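Local coordinates for protein Rab GDP-dissociation inhibitor (Saccharomyces cerevisiae, PDB 2BCG) that inhibits the dissociation of GDP from the Rab GTPase Sec4 and extracts GDP-bound Ypt7 from vacuolar membranes, at residues K69-R72 with E73-G77; N94-L97 with T98-L101; A200-N204 with D205-Q209; M426-D429 with V430-I433. All blocks are in the same frame, centred on the assembly; numbering follows the deposited sequence. Where two conformers were deposited one is given.

Contact 1: residues K69-R72 with E73-G77; sequences KEER and ESKFG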
# COMPACT_ATOMS: atom_id res chain seq x y z
N LYS A 69 -3.58 27.88 -1.63
CA LYS A 69 -2.53 27.27 -0.84
C LYS A 69 -2.46 27.85 0.57
O LYS A 69 -2.32 27.10 1.54
CB LYS A 69 -1.17 27.44 -1.54
CG LYS A 69 -0.10 26.50 -1.00
CD LYS A 69 1.24 26.70 -1.71
CE LYS A 69 2.04 27.85 -1.09
NZ LYS A 69 2.35 27.65 0.36
N GLU A 70 -2.58 29.18 0.70
CA GLU A 70 -2.46 29.85 2.00
C GLU A 70 -3.61 29.52 2.94
O GLU A 70 -3.38 29.29 4.13
CB GLU A 70 -2.30 31.38 1.86
CG GLU A 70 -0.98 31.81 1.23
CD GLU A 70 -0.87 31.41 -0.23
OE1 GLU A 70 -1.91 31.38 -0.93
OE2 GLU A 70 0.26 31.11 -0.69
N GLU A 71 -4.84 29.53 2.43
CA GLU A 71 -6.00 29.13 3.25
C GLU A 71 -5.89 27.66 3.68
O GLU A 71 -6.11 27.34 4.86
CB GLU A 71 -7.31 29.37 2.52
CG GLU A 71 -8.54 29.04 3.40
CD GLU A 71 -9.89 29.33 2.74
OE1 GLU A 71 -10.91 28.83 3.27
OE2 GLU A 71 -9.95 30.03 1.70
N ARG A 72 -5.55 26.80 2.73
CA ARG A 72 -5.41 25.36 2.98
C ARG A 72 -4.37 25.10 4.06
O ARG A 72 -4.63 24.38 5.02
CB ARG A 72 -5.05 24.63 1.68
CG ARG A 72 -5.24 23.10 1.73
CD ARG A 72 -4.83 22.43 0.41
NE ARG A 72 -3.44 22.72 0.06
CZ ARG A 72 -3.05 23.32 -1.06
NH1 ARG A 72 -3.93 23.70 -1.99
NH2 ARG A 72 -1.76 23.53 -1.26
N GLU A 73 -3.19 25.73 3.92
CA GLU A 73 -2.12 25.52 4.89
C GLU A 73 -2.45 26.07 6.27
O GLU A 73 -2.15 25.44 7.28
CB GLU A 73 -0.76 26.00 4.35
CG GLU A 73 -0.36 25.26 3.06
CD GLU A 73 1.07 25.49 2.61
OE1 GLU A 73 1.60 24.62 1.87
OE2 GLU A 73 1.65 26.55 2.96
N SER A 74 -3.11 27.23 6.33
CA SER A 74 -3.49 27.76 7.64
C SER A 74 -4.49 26.86 8.38
O SER A 74 -4.41 26.70 9.60
CB SER A 74 -4.00 29.21 7.54
OG SER A 74 -5.18 29.29 6.75
N LYS A 75 -5.41 26.24 7.63
CA LYS A 75 -6.44 25.37 8.21
C LYS A 75 -5.91 23.96 8.48
O LYS A 75 -6.24 23.34 9.50
CB LYS A 75 -7.63 25.31 7.26
CG LYS A 75 -8.98 25.11 7.90
CD LYS A 75 -10.11 25.37 6.90
CE LYS A 75 -10.37 26.87 6.71
NZ LYS A 75 -11.77 27.15 6.25
N PHE A 76 -5.07 23.45 7.58
CA PHE A 76 -4.73 22.03 7.61
C PHE A 76 -3.26 21.66 7.64
O PHE A 76 -2.93 20.48 7.70
CB PHE A 76 -5.38 21.33 6.42
CG PHE A 76 -6.87 21.42 6.43
CD1 PHE A 76 -7.59 20.79 7.44
CD2 PHE A 76 -7.56 22.11 5.43
CE1 PHE A 76 -8.98 20.86 7.47
CE2 PHE A 76 -8.97 22.16 5.44
CZ PHE A 76 -9.66 21.55 6.47
N GLY A 77 -2.38 22.66 7.59
CA GLY A 77 -0.94 22.39 7.50
C GLY A 77 -0.48 22.03 6.10
O GLY A 77 -1.21 22.18 5.11

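Contact 2: residues N94-L97 with T98-L101; sequences NGEL and TNIL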
# COMPACT_ATOMS: atom_id res chain seq x y z
N ASN A 94 -4.51 -11.91 9.88
CA ASN A 94 -4.14 -13.26 9.41
C ASN A 94 -4.64 -13.51 8.00
O ASN A 94 -4.77 -14.68 7.56
CB ASN A 94 -4.63 -14.36 10.38
CG ASN A 94 -3.91 -15.70 10.18
OD1 ASN A 94 -4.56 -16.76 10.07
ND2 ASN A 94 -2.58 -15.66 10.10
N GLY A 95 -4.92 -12.43 7.29
CA GLY A 95 -5.41 -12.53 5.93
C GLY A 95 -4.36 -12.87 4.88
O GLY A 95 -3.16 -12.90 5.15
N GLU A 96 -4.83 -13.14 3.68
CA GLU A 96 -3.92 -13.47 2.58
C GLU A 96 -2.94 -12.33 2.24
O GLU A 96 -1.78 -12.60 1.91
CB GLU A 96 -4.71 -13.87 1.33
CG GLU A 96 -3.84 -14.48 0.23
CD GLU A 96 -3.16 -15.79 0.67
OE1 GLU A 96 -3.88 -16.69 1.15
OE2 GLU A 96 -1.92 -15.92 0.54
N LEU A 97 -3.37 -11.06 2.33
CA LEU A 97 -2.43 -9.98 1.99
C LEU A 97 -1.24 -9.98 2.92
O LEU A 97 -0.09 -9.81 2.48
CB LEU A 97 -3.13 -8.61 1.87
CG LEU A 97 -2.24 -7.42 1.49
CD1 LEU A 97 -1.49 -7.70 0.17
CD2 LEU A 97 -3.04 -6.11 1.39
N THR A 98 -1.48 -10.25 4.21
CA THR A 98 -0.33 -10.33 5.11
C THR A 98 0.59 -11.49 4.69
O THR A 98 1.82 -11.35 4.72
CB THR A 98 -0.73 -10.42 6.61
OG1 THR A 98 -1.46 -11.62 6.83
CG2 THR A 98 -1.58 -9.23 6.98
N ASN A 99 0.00 -12.63 4.32
CA ASN A 99 0.77 -13.81 3.86
C ASN A 99 1.65 -13.46 2.63
O ASN A 99 2.83 -13.86 2.53
CB ASN A 99 -0.20 -14.95 3.56
CG ASN A 99 0.51 -16.30 3.34
OD1 ASN A 99 1.47 -16.62 4.01
ND2 ASN A 99 0.03 -17.06 2.36
N ILE A 100 1.09 -12.71 1.69
CA ILE A 100 1.83 -12.29 0.50
C ILE A 100 2.92 -11.30 0.88
O ILE A 100 4.05 -11.42 0.42
CB ILE A 100 0.89 -11.67 -0.54
CG1 ILE A 100 -0.13 -12.70 -1.01
CG2 ILE A 100 1.68 -11.07 -1.74
CD1 ILE A 100 -1.22 -12.09 -1.88
N LEU A 101 2.60 -10.32 1.71
CA LEU A 101 3.58 -9.36 2.19
C LEU A 101 4.79 -10.03 2.80
O LEU A 101 5.92 -9.62 2.53
CB LEU A 101 2.95 -8.40 3.21
CG LEU A 101 2.00 -7.33 2.63
CD1 LEU A 101 1.14 -6.80 3.77
CD2 LEU A 101 2.80 -6.18 1.95

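Contact 3: residues A200-N204 with D205-Q209; sequences ALWTN and DDYLQ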
# COMPACT_ATOMS: atom_id res chain seq x y z
N ALA A 200 -18.11 -12.35 10.79
CA ALA A 200 -17.98 -12.83 9.42
C ALA A 200 -17.89 -11.63 8.46
O ALA A 200 -17.39 -11.76 7.33
CB ALA A 200 -19.12 -13.77 9.06
N LEU A 201 -18.33 -10.46 8.94
CA LEU A 201 -18.30 -9.21 8.17
C LEU A 201 -19.05 -9.28 6.85
O LEU A 201 -18.61 -8.69 5.84
CB LEU A 201 -16.86 -8.72 7.98
CG LEU A 201 -16.13 -8.37 9.27
CD1 LEU A 201 -14.60 -8.42 9.15
CD2 LEU A 201 -16.64 -7.02 9.83
N TRP A 202 -20.17 -9.99 6.84
CA TRP A 202 -21.11 -9.90 5.74
C TRP A 202 -21.81 -8.54 5.84
O TRP A 202 -22.05 -8.05 6.95
CB TRP A 202 -22.16 -11.02 5.80
CG TRP A 202 -21.64 -12.43 5.62
CD1 TRP A 202 -21.59 -13.40 6.58
CD2 TRP A 202 -21.11 -13.02 4.42
NE1 TRP A 202 -21.08 -14.57 6.05
CE2 TRP A 202 -20.77 -14.37 4.73
CE3 TRP A 202 -20.90 -12.56 3.11
CZ2 TRP A 202 -20.22 -15.25 3.79
CZ3 TRP A 202 -20.35 -13.46 2.17
CH2 TRP A 202 -20.02 -14.78 2.52
N THR A 203 -22.13 -7.92 4.70
CA THR A 203 -22.75 -6.59 4.69
C THR A 203 -24.25 -6.73 4.58
O THR A 203 -25.01 -5.74 4.68
CB THR A 203 -22.21 -5.70 3.53
OG1 THR A 203 -22.75 -4.38 3.62
CG2 THR A 203 -22.60 -6.27 2.21
N ASN A 204 -24.68 -7.97 4.36
CA ASN A 204 -26.09 -8.31 4.26
C ASN A 204 -26.34 -9.69 4.86
O ASN A 204 -25.40 -10.37 5.26
CB ASN A 204 -26.55 -8.26 2.79
CG ASN A 204 -25.71 -9.15 1.88
OD1 ASN A 204 -25.53 -10.34 2.15
ND2 ASN A 204 -25.17 -8.57 0.82
N ASP A 205 -27.62 -10.07 4.92
CA ASP A 205 -28.02 -11.36 5.48
C ASP A 205 -28.20 -12.50 4.48
O ASP A 205 -28.76 -13.54 4.84
CB ASP A 205 -29.29 -11.19 6.29
CG ASP A 205 -29.03 -10.59 7.63
OD1 ASP A 205 -30.00 -10.07 8.23
OD2 ASP A 205 -27.86 -10.63 8.08
N ASP A 206 -27.74 -12.32 3.25
CA ASP A 206 -27.83 -13.38 2.23
C ASP A 206 -27.21 -14.69 2.72
O ASP A 206 -27.74 -15.76 2.44
CB ASP A 206 -27.11 -12.97 0.95
CG ASP A 206 -27.75 -11.78 0.26
OD1 ASP A 206 -28.84 -11.32 0.68
OD2 ASP A 206 -27.15 -11.31 -0.74
N TYR A 207 -26.09 -14.59 3.44
CA TYR A 207 -25.31 -15.76 3.91
C TYR A 207 -26.12 -16.78 4.74
O TYR A 207 -25.73 -17.95 4.85
CB TYR A 207 -24.10 -15.32 4.73
CG TYR A 207 -24.46 -14.95 6.16
CD1 TYR A 207 -25.00 -13.68 6.47
CD2 TYR A 207 -24.29 -15.87 7.19
CE1 TYR A 207 -25.34 -13.34 7.80
CE2 TYR A 207 -24.62 -15.56 8.52
CZ TYR A 207 -25.16 -14.30 8.81
OH TYR A 207 -25.48 -14.01 10.11
N LEU A 208 -27.21 -16.32 5.36
CA LEU A 208 -28.02 -17.18 6.22
C LEU A 208 -28.56 -18.42 5.49
O LEU A 208 -28.68 -19.50 6.09
CB LEU A 208 -29.18 -16.40 6.82
CG LEU A 208 -28.92 -15.36 7.92
CD1 LEU A 208 -30.23 -14.67 8.23
CD2 LEU A 208 -28.34 -15.99 9.18
N GLN A 209 -28.85 -18.26 4.21
CA GLN A 209 -29.46 -19.33 3.42
C GLN A 209 -28.47 -19.97 2.45
O GLN A 209 -28.85 -20.71 1.55
CB GLN A 209 -30.73 -18.83 2.72
CG GLN A 209 -31.77 -18.20 3.66
CD GLN A 209 -32.17 -19.10 4.84
OE1 GLN A 209 -32.11 -20.33 4.76
NE2 GLN A 209 -32.59 -18.48 5.95
O HOH W 1 -24.48 -10.93 -0.63

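Contact 4: residues M426-D429 with V430-I433; sequences MTDD and VKDI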
# COMPACT_ATOMS: atom_id res chain seq x y z
N MET A 426 -9.92 -8.43 -2.42
CA MET A 426 -8.90 -7.97 -3.39
C MET A 426 -7.88 -9.09 -3.58
O MET A 426 -7.53 -9.39 -4.72
CB MET A 426 -8.27 -6.64 -2.92
CG MET A 426 -7.18 -6.04 -3.84
SD MET A 426 -5.57 -6.89 -3.67
CE MET A 426 -5.12 -6.35 -1.98
N THR A 427 -7.44 -9.76 -2.50
CA THR A 427 -6.49 -10.87 -2.67
C THR A 427 -7.17 -12.10 -3.31
O THR A 427 -6.53 -12.86 -4.04
CB THR A 427 -5.74 -11.25 -1.39
OG1 THR A 427 -6.67 -11.43 -0.34
CG2 THR A 427 -4.78 -10.13 -1.02
N ASP A 428 -8.45 -12.30 -3.03
CA ASP A 428 -9.20 -13.33 -3.78
C ASP A 428 -9.09 -13.05 -5.28
O ASP A 428 -8.90 -13.98 -6.08
CB ASP A 428 -10.68 -13.41 -3.36
CG ASP A 428 -10.86 -14.00 -1.98
OD1 ASP A 428 -12.00 -13.88 -1.47
OD2 ASP A 428 -9.90 -14.59 -1.43
N ASP A 429 -9.25 -11.77 -5.66
CA ASP A 429 -9.19 -11.37 -7.07
C ASP A 429 -7.77 -11.61 -7.62
O ASP A 429 -7.60 -12.19 -8.69
CB ASP A 429 -9.58 -9.90 -7.23
CG ASP A 429 -9.94 -9.53 -8.66
OD1 ASP A 429 -10.36 -10.45 -9.44
OD2 ASP A 429 -9.84 -8.33 -9.00
N VAL A 430 -6.74 -11.18 -6.89
CA VAL A 430 -5.36 -11.50 -7.31
C VAL A 430 -5.17 -13.00 -7.57
O VAL A 430 -4.64 -13.39 -8.60
CB VAL A 430 -4.37 -11.05 -6.21
CG1 VAL A 430 -2.95 -11.65 -6.43
CG2 VAL A 430 -4.32 -9.51 -6.17
N LYS A 431 -5.59 -13.84 -6.63
CA LYS A 431 -5.36 -15.30 -6.75
C LYS A 431 -6.11 -15.85 -7.95
O LYS A 431 -5.58 -16.68 -8.72
CB LYS A 431 -5.81 -16.04 -5.49
CG LYS A 431 -4.82 -15.92 -4.32
CD LYS A 431 -5.23 -16.70 -3.03
CE LYS A 431 -6.31 -15.99 -2.21
NZ LYS A 431 -6.62 -16.63 -0.88
N ASP A 432 -7.34 -15.37 -8.14
CA ASP A 432 -8.15 -15.83 -9.25
C ASP A 432 -7.51 -15.41 -10.58
O ASP A 432 -7.40 -16.24 -11.50
CB ASP A 432 -9.58 -15.27 -9.12
CG ASP A 432 -10.47 -15.73 -10.23
OD1 ASP A 432 -11.15 -14.87 -10.86
OD2 ASP A 432 -10.48 -16.97 -10.52
N ILE A 433 -7.06 -14.16 -10.68
CA ILE A 433 -6.45 -13.65 -11.92
C ILE A 433 -5.15 -14.42 -12.19
O ILE A 433 -4.88 -14.78 -13.34
CB ILE A 433 -6.15 -12.11 -11.84
CG1 ILE A 433 -7.44 -11.29 -11.77
CG2 ILE A 433 -5.34 -11.65 -13.10
CD1 ILE A 433 -7.21 -9.84 -11.26
O HOH W 2 -7.65 -13.93 -0.18
O HOH W 3 -11.89 -12.69 -9.29

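Contact 1: residues K69-R72 with E73-G77
Lys69 and Glu73 are joined twice, once through the backbone and once through their side chains. Glu73 N donates to Lys69 O at 2.9 Å. Lys69 NZ meets Glu73 OE2 at 2.9 Å in a salt bridge whose hydrogen bond is weak. The lysine chain bends at its last two torsions (chi3 84°, chi4 60°), curling NZ over to the carboxylate. Two residues on, Glu71 and Lys75 lie side by side and pair through OE1 and NZ at 3.5 Å. Both are i to i+4 salt bridges on helix 69-76, a surface helix of the GDI fold with Phe76 turned to the interior. Ser74 N is taken by Glu70 O at 3.0 Å. Ser74 OG turns back onto the preceding turn, 2.9 Å from Glu71 O and 3.2 Å from Glu70 O. Which carbonyl takes the proton is not settled. Lys75 N bonds to Glu71 O, and Phe76 N to Arg72 O at 2.8 Å. Gly77 takes positive phi (79°) and ends the helix, while its N still reaches Glu73 O. Gly77 O is buried here without a partner in the model. Phe76 O is satisfied by Ser358 and Trp82, and the Phe76 ring packs on Leu55 and Tyr59 of helix 55-62.

Contact 2: residues N94-L97 with T98-L101
The side chains of Glu96 and Asn99 slant across each other, and their carboxylate and amide planes are 70° apart. Asn99 ND2 donates to Glu96 OE2 at 2.9 Å in a fairly straight bond. The oxygen lies close to the plane of the amide. The amide N, in turn, reaches OE2 on the syn side, tilted out of the carboxylate plane. The bend at chi2 of Glu96 (63°) brings the carboxylate over to Asn99. Ile100 runs at about a right angle to Glu96, with CD1 4.1 Å from Glu96 CG. Leu97 and Leu101 form the apolar pair, Leu97 CG lying 4.1 Å from Leu101 CD1. Thr98 points its hydroxyl back toward the start of the helix, with OG1 between the backbone N and the carbonyl carbon (chi1 63°). Thr98 OG1 donates to Gly95 O at 2.7 Å. Asn99 N shares the acceptor Gly95 O at 3.3 Å and lies in its carbonyl plane. A valine in place of Thr98 would lose the hydroxyl and would probably leave Gly95 O with the longer amide bond as its main grip. Backbone bonds from Ile100 N to Glu96 O and from Leu101 N to Leu97 O continue the spiral. Thr98 and Leu101 also touch apolar side chains of the other protein chain. The arrangement is that of a helix N-terminus, with Gly95 at the N-cap position of helix 96-104, which packs on helix 424-438.

Contact 3: residues A200-N204 with D205-Q209
The loop between helices 189-199 and 212-229 folds back on itself here and runs into a short 3-10 turn that includes Tyr207. Its centrepiece is an offset stack of Trp202 on Tyr207. The five-membered ring of Trp202 and the Tyr207 ring are nearly parallel, with planes at 7° and centroids 4.2 Å apart. Trp202 CD1 sits over one face of the tyrosine, 3.3 Å from Tyr207 CG. Tyr207 CB lies over the indole and makes a CH-pi contact, 3.4 Å from the centroid of the five-membered ring. The tyrosine CG stands between its backbone N and carbonyl carbon (chi1 79°), which turns the ring toward the tryptophan. Leu208 CG lies over the rim of the opposite tyrosine face, and Asn204 O lies at the ring edge, 3.5 Å from Tyr207 CD1. Elsewhere in the loop, Asn204 OD1 accepts from Asp206 N at 3.2 Å, with the donor tilted from the amide carbonyl plane. The Asn204 amide and Asp206 carboxylate are stacked 29° from parallel. A water accepts from Asn204 ND2 at 2.9 Å and donates to Asp206 OD2 at 2.7 Å. Trp202 NE1 bonds to Ser215, and Tyr207 OH to Tyr182. Arg218 adds a cation-pi contact to Trp202. The rings are thus held flat against each other and their polar ends fixed by neighbouring helices, which probably limits how far the loop can move.

Contact 4: residues M426-D429 with V430-I433
Asp429 and Asp432 share a bridging water, which donates to Asp429 OD1 at 2.7 Å and to Asp432 OD1 at 2.8 Å. On helix 424-438, the last helix of the chain, this water lies between two like charges three residues apart and probably eases their proximity. Each acid has a further partner: Asp429 OD2 accepts from Arg415 N, and Asp432 OD1 forms a salt bridge with Arg436. With an alanine in place of Asp429, Arg415 N would probably lose its acceptor and the water one of its two carboxylates. A second water joins Asp428 OD2, Thr427 OG1 and Lys431 NZ, accepting from the lysine at 3.0 Å. The direct Asp428 OD2 to Lys431 NZ salt bridge is long, at 3.9 Å, so the water probably carries part of the link. Thr427 OG1 also bonds to Glu424 O. Regular i to i+4 backbone bonds run beneath, such as Val430 N to Met426 O. On the buried side, Met426 and Val430 lie side by side, facing helix 21-32. The methionine CG is anti to its own backbone N (chi1 180°), and the chain then bends at chi2. This sets SD 3.8 Å from Val430 CG2. Ile433 crosses Asp429 obliquely, its CD1 3.7 Å from Asp429 OD1.

All four contacts are local. Contact 4 lies within a helix, contact 1 at a helix end, contact 2 at a helix start and contact 3 in a loop. Contacts 2 and 4 are buried and touch: helix 96-104 packs on helix 424-438 through Leu97 with Met426 and Thr427, and Glu96 OE1 approaches Lys431 NZ at 3.4 Å. Contacts 1 and 3 are at the surface, their centres about 44 Å apart on opposite sides of the chain's centre. Contact 1 relies on direct salt bridges between exposed or partly exposed side chains, whereas contact 4 uses waters on its polar face and apolar side chains on its buried one. In contact 2 a threonine hydroxyl and a backbone N-H grip the N-cap carbonyl. Contact 3 alone is built on stacked aromatic rings.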